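Local coordinates for protein CaaX farnesyltransferase beta subunit Ram1 (Aspergillus fumigatus, PDB 4L9P) that probably catalyses, together with its alpha subunit, the zinc-dependent transfer of a farnesyl group from farnesyl diphosphate to a cysteine near the C-terminus of target proteins, at residues L288-S293 / P333-I338; Q387-P392 / C450-V455. All coordinates share one frame; numbering follows the deposited sequence.

Interaction 1 (L288-S293 / P333-I338); sequences LPEYLS and PRYMNI
P289 and Y335 carry the apolar part of this contact through a CH-pi interaction. CB of P289 stands 3.4 Å from the centroid of the Y335 ring, only 4° off the ring normal, so the approach is over the middle of the face. CG of the proline lies toward the phenol end, 3.7 Å from Y335 CZ. The two side chains run side by side and point the same way. On the opposite face the ring meets R334 CG, 3.7 Å above the plane and displaced toward the rim, so the aromatic plane is clasped from both sides. Chi1 (-67°) sets Y335 CG anti to the carbonyl carbon, beside the backbone N, and chi2 (-75°) turns the ring so that its face meets the proline.

M336, whose chain bends at chi2, brings its terminal CE up to L292 O (3.3 Å); the apolar part of this approach is CE to L292 CB, looser at 4.3 Å.

Polar atoms gather at the subunit boundary. S293 OG, anti to its backbone N, lies 3.2 Å from Y335 O. Both oxygens are hydrogen-bonded to K230 NZ of the alpha subunit Ram2, so one lysine of that chain ties the two segments together.

L292 also touches helices 251-263 and 312-323, both of which contribute residues to the isoprenoid pocket. The contact joins the short helix 288-293 to the C-terminal end of helix 328-335 and the turn after it, within the alpha-alpha toroid of the prenyltransferase beta subunit and at its boundary with the alpha subunit.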
loop_
_atom_site.group_PDB
_atom_site.type_symbol
_atom_site.label_atom_id
_atom_site.label_comp_id
_atom_site.label_asym_id
_atom_site.label_seq_id
_atom_site.Cartn_x
_atom_site.Cartn_y
_atom_site.Cartn_z
ATOM N N LEU B 288 -12.819 13.553 2.759
ATOM C CA LEU B 288 -11.635 12.668 2.622
ATOM C C LEU B 288 -11.440 11.654 3.772
ATOM O O LEU B 288 -11.341 10.470 3.521
ATOM C CB LEU B 288 -10.365 13.507 2.449
ATOM C CG LEU B 288 -9.055 12.700 2.318
ATOM C CD1 LEU B 288 -9.123 11.670 1.156
ATOM C CD2 LEU B 288 -7.936 13.699 2.102
ATOM N N PRO B 289 -11.489 12.093 5.037
ATOM C CA PRO B 289 -11.334 11.043 6.067
ATOM C C PRO B 289 -12.540 10.074 6.062
ATOM O O PRO B 289 -12.356 8.905 6.411
ATOM C CB PRO B 289 -11.207 11.833 7.403
ATOM C CG PRO B 289 -11.927 13.163 7.107
ATOM C CD PRO B 289 -11.648 13.451 5.602
ATOM N N GLU B 290 -13.738 10.563 5.733
ATOM C CA GLU B 290 -14.880 9.661 5.608
ATOM C C GLU B 290 -14.633 8.610 4.493
ATOM O O GLU B 290 -14.933 7.409 4.696
ATOM C CB GLU B 290 -16.146 10.463 5.296
ATOM C CG GLU B 290 -16.514 11.441 6.419
ATOM C CD GLU B 290 -15.923 12.816 6.272
ATOM O OE1 GLU B 290 -14.988 13.024 5.502
ATOM O OE2 GLU B 290 -16.423 13.742 6.957
ATOM N N TYR B 291 -14.066 9.029 3.361
ATOM C CA TYR B 291 -13.725 8.113 2.293
ATOM C C TYR B 291 -12.711 7.087 2.829
ATOM O O TYR B 291 -12.841 5.872 2.602
ATOM C CB TYR B 291 -13.144 8.906 1.136
ATOM C CG TYR B 291 -12.388 8.071 0.132
ATOM C CD1 TYR B 291 -13.051 7.319 -0.818
ATOM C CD2 TYR B 291 -11.007 8.010 0.174
ATOM C CE1 TYR B 291 -12.361 6.553 -1.769
ATOM C CE2 TYR B 291 -10.298 7.280 -0.713
ATOM C CZ TYR B 291 -10.931 6.510 -1.660
ATOM O OH TYR B 291 -10.166 5.849 -2.585
ATOM N N LEU B 292 -11.693 7.559 3.547
ATOM C CA LEU B 292 -10.696 6.589 4.027
ATOM C C LEU B 292 -11.322 5.610 5.042
ATOM O O LEU B 292 -11.010 4.411 5.036
ATOM C CB LEU B 292 -9.526 7.328 4.672
ATOM C CG LEU B 292 -8.776 8.258 3.703
ATOM C CD1 LEU B 292 -7.724 9.163 4.417
ATOM C CD2 LEU B 292 -8.073 7.410 2.593
ATOM N N SER B 293 -12.238 6.088 5.919
ATOM C CA SER B 293 -12.913 5.177 6.840
ATOM C C SER B 293 -13.660 4.062 6.060
ATOM O O SER B 293 -13.738 2.906 6.521
ATOM C CB SER B 293 -13.938 5.988 7.622
ATOM O OG SER B 293 -14.789 5.111 8.378
ATOM N N PRO B 333 -8.267 7.355 15.566
ATOM C CA PRO B 333 -9.342 6.612 16.264
ATOM C C PRO B 333 -10.728 7.072 15.843
ATOM O O PRO B 333 -11.679 6.299 15.977
ATOM C CB PRO B 333 -9.106 6.919 17.732
ATOM C CG PRO B 333 -7.679 7.436 17.841
ATOM C CD PRO B 333 -7.422 8.117 16.508
ATOM N N ARG B 334 -10.847 8.293 15.321
ATOM C CA ARG B 334 -12.157 8.746 14.913
ATOM C C ARG B 334 -12.575 8.008 13.652
ATOM O O ARG B 334 -13.763 7.622 13.527
ATOM C CB ARG B 334 -12.120 10.223 14.635
ATOM C CG ARG B 334 -13.479 10.718 14.072
ATOM C CD ARG B 334 -13.635 12.228 14.080
ATOM N NE ARG B 334 -14.934 12.575 13.474
ATOM C CZ ARG B 334 -15.329 13.816 13.213
ATOM N NH1 ARG B 334 -14.517 14.823 13.507
ATOM N NH2 ARG B 334 -16.522 14.054 12.638
ATOM N N TYR B 335 -11.647 7.804 12.695
ATOM C CA TYR B 335 -12.043 7.295 11.372
ATOM C C TYR B 335 -11.720 5.807 11.174
ATOM O O TYR B 335 -12.220 5.207 10.221
ATOM C CB TYR B 335 -11.411 8.167 10.252
ATOM C CG TYR B 335 -12.012 9.557 10.269
ATOM C CD1 TYR B 335 -13.301 9.801 9.779
ATOM C CD2 TYR B 335 -11.309 10.624 10.847
ATOM C CE1 TYR B 335 -13.865 11.075 9.871
ATOM C CE2 TYR B 335 -11.842 11.917 10.923
ATOM C CZ TYR B 335 -13.120 12.112 10.430
ATOM O OH TYR B 335 -13.677 13.370 10.495
ATOM N N MET B 336 -10.880 5.225 12.024
ATOM C CA MET B 336 -10.593 3.808 11.942
ATOM C C MET B 336 -10.934 3.141 13.248
ATOM O O MET B 336 -10.778 3.733 14.329
ATOM C CB MET B 336 -9.074 3.588 11.690
ATOM C CG MET B 336 -8.634 4.199 10.354
ATOM S SD MET B 336 -9.365 3.188 8.973
ATOM C CE MET B 336 -9.029 4.299 7.612
ATOM N N ASN B 337 -11.378 1.889 13.150
ATOM C CA ASN B 337 -11.550 1.044 14.326
ATOM C C ASN B 337 -10.143 0.528 14.700
ATOM O O ASN B 337 -9.626 -0.381 14.051
ATOM C CB ASN B 337 -12.498 -0.126 14.016
ATOM C CG ASN B 337 -12.775 -0.950 15.255
ATOM O OD1 ASN B 337 -12.174 -0.714 16.272
ATOM N ND2 ASN B 337 -13.692 -1.908 15.173
ATOM N N ILE B 338 -9.510 1.107 15.720
ATOM C CA ILE B 338 -8.170 0.693 16.093
ATOM C C ILE B 338 -8.171 -0.727 16.675
ATOM O O ILE B 338 -7.181 -1.454 16.529
ATOM C CB ILE B 338 -7.468 1.770 16.998
ATOM C CG1 ILE B 338 -7.224 3.023 16.145
ATOM C CG2 ILE B 338 -6.133 1.255 17.501
ATOM C CD1 ILE B 338 -6.706 4.234 16.882
#

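Interaction 2 (Q387-P392 / C450-V455); sequences QPLAGP and CTDSSV
Q387 and T451 form a single parallel bridge between two loops. Q387 N gives a nearly straight hydrogen bond to C450 O (2.8 Å), and D452 N returns a weak one to Q387 O. Between these bonds T451 CA approaches the same Q387 oxygen at 3.1 Å, a CA-H...O contact. One carbonyl thus faces both the weak N-H donor and the alpha hydrogen.

Two residues past the bridge, L389 is held at its backbone. Its N-H bonds to D452 OD1 at 3.0 Å and 172°, meeting the carboxylate on the syn side but 34° out of its plane. Chi1 (60°) places D452 CG between the backbone N and the carbonyl carbon, on the side of L389 N; OD1 then takes the bond, and the other oxygen, OD2, lies 3.5 Å from P388 CA.

The L389 side chain can be followed outward from there. CB passes near D452 OD1 at 3.9 Å. CG comes abreast of S453 CB, and the branches then part: CD1 packs on that CB at 3.6 Å, whereas CD2 turns to the methyl CG2 of T451, 4.0 Å away. The two methyls thus reach T451 and S453, the residues before and after D452.

T451 is fixed in turn by its hydroxyl, which accepts from S453 N at 3.1 Å in an ST turn and also hydrogen-bonds to S466 O.

Segment 387-392 belongs to the connection from helix 375-384 to helix 403-413. The loop segment 450-455 follows strand 446-449. K468 on the partner strand 468-471 touches both L389 and T451, so the joined loops pack beside this small two-stranded antiparallel sheet.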
loop_
_atom_site.group_PDB
_atom_site.type_symbol
_atom_site.label_atom_id
_atom_site.label_comp_id
_atom_site.label_asym_id
_atom_site.label_seq_id
_atom_site.Cartn_x
_atom_site.Cartn_y
_atom_site.Cartn_z
ATOM N N GLN B 387 3.518 14.455 21.926
ATOM C CA GLN B 387 4.506 14.654 23.000
ATOM C C GLN B 387 4.791 16.121 23.184
ATOM O O GLN B 387 5.164 16.809 22.263
ATOM C CB GLN B 387 5.785 13.856 22.712
ATOM C CG GLN B 387 5.480 12.390 22.309
ATOM C CD GLN B 387 5.016 11.539 23.473
ATOM O OE1 GLN B 387 5.776 11.354 24.426
ATOM N NE2 GLN B 387 3.751 11.007 23.408
ATOM N N PRO B 388 4.604 16.633 24.398
ATOM C CA PRO B 388 4.880 18.072 24.523
ATOM C C PRO B 388 6.401 18.326 24.619
ATOM O O PRO B 388 7.102 17.565 25.305
ATOM C CB PRO B 388 4.177 18.437 25.832
ATOM C CG PRO B 388 4.252 17.144 26.653
ATOM C CD PRO B 388 4.044 16.032 25.626
ATOM N N LEU B 389 6.917 19.344 23.935
ATOM C CA LEU B 389 8.328 19.661 24.136
ATOM C C LEU B 389 8.603 20.121 25.581
ATOM O O LEU B 389 9.631 19.756 26.149
ATOM C CB LEU B 389 8.845 20.678 23.113
ATOM C CG LEU B 389 9.008 20.181 21.677
ATOM C CD1 LEU B 389 10.049 21.067 20.966
ATOM C CD2 LEU B 389 9.395 18.718 21.625
ATOM N N ALA B 390 7.674 20.871 26.186
ATOM C CA ALA B 390 7.855 21.378 27.579
ATOM C C ALA B 390 7.592 20.341 28.665
ATOM O O ALA B 390 8.411 20.157 29.598
ATOM C CB ALA B 390 6.949 22.636 27.834
ATOM N N GLY B 391 6.419 19.713 28.573
ATOM C CA GLY B 391 5.909 18.815 29.596
ATOM C C GLY B 391 6.886 17.714 29.965
ATOM O O GLY B 391 7.992 17.568 29.342
ATOM N N PRO B 392 6.530 16.944 31.011
ATOM C CA PRO B 392 7.442 15.849 31.352
ATOM C C PRO B 392 7.215 14.715 30.319
ATOM O O PRO B 392 6.082 14.597 29.779
ATOM C CB PRO B 392 6.993 15.453 32.769
ATOM C CG PRO B 392 5.501 15.873 32.848
ATOM C CD PRO B 392 5.426 17.118 31.991
ATOM N N CYS B 450 5.079 12.542 17.287
ATOM C CA CYS B 450 4.613 13.886 16.916
ATOM C C CYS B 450 4.582 14.751 18.201
ATOM O O CYS B 450 4.508 14.248 19.327
ATOM C CB CYS B 450 3.263 13.821 16.146
ATOM S SG CYS B 450 1.931 13.127 17.130
ATOM N N THR B 451 4.699 16.053 18.027
ATOM C CA THR B 451 4.905 16.979 19.136
ATOM C C THR B 451 3.963 18.172 19.000
ATOM O O THR B 451 3.203 18.265 18.041
ATOM C CB THR B 451 6.365 17.490 19.158
ATOM O OG1 THR B 451 6.553 18.414 18.066
ATOM C CG2 THR B 451 7.388 16.347 19.105
ATOM N N ASP B 452 4.013 19.061 19.985
ATOM C CA ASP B 452 3.242 20.300 19.948
ATOM C C ASP B 452 4.039 21.442 19.327
ATOM O O ASP B 452 3.653 22.621 19.459
ATOM C CB ASP B 452 2.768 20.682 21.371
ATOM C CG ASP B 452 3.935 20.895 22.373
ATOM O OD1 ASP B 452 5.101 20.688 21.997
ATOM O OD2 ASP B 452 3.682 21.257 23.566
ATOM N N SER B 453 5.150 21.098 18.675
ATOM C CA SER B 453 6.015 22.077 18.031
ATOM C C SER B 453 6.150 21.845 16.547
ATOM O O SER B 453 6.779 20.886 16.131
ATOM C CB SER B 453 7.399 22.024 18.691
ATOM O OG SER B 453 8.192 23.093 18.202
ATOM N N SER B 454 5.526 22.702 15.751
ATOM C CA SER B 454 5.514 22.485 14.316
ATOM C C SER B 454 6.386 23.424 13.561
ATOM O O SER B 454 6.506 24.568 13.962
ATOM C CB SER B 454 4.064 22.546 13.794
ATOM O OG SER B 454 4.021 22.332 12.382
ATOM N N VAL B 455 7.034 22.970 12.494
ATOM C CA VAL B 455 7.754 23.904 11.626
ATOM C C VAL B 455 6.807 24.703 10.738
ATOM O O VAL B 455 7.203 25.724 10.184
ATOM C CB VAL B 455 8.865 23.265 10.747
ATOM C CG1 VAL B 455 9.888 22.526 11.592
ATOM C CG2 VAL B 455 8.292 22.364 9.716
#

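In the fold
Interaction 1 closes before interaction 2 opens along the chain, so the two lie in series within the single alpha-alpha toroid domain. Their centres are 25 Å apart and their nearest atoms about 11 Å, with no direct touch. Interaction 1 joins helices 288-293 and 328-335 where the alpha subunit Ram2 also packs. Interaction 2 joins two loops, one between helices 375-384 and 403-413, the other between strands 446-449 and 468-471, and no other protein chain touches its segments. Both lie away from the zinc and isoprenoid sites, which makes them structural contacts: one at the heterodimer interface, the other between peripheral loops of the beta subunit.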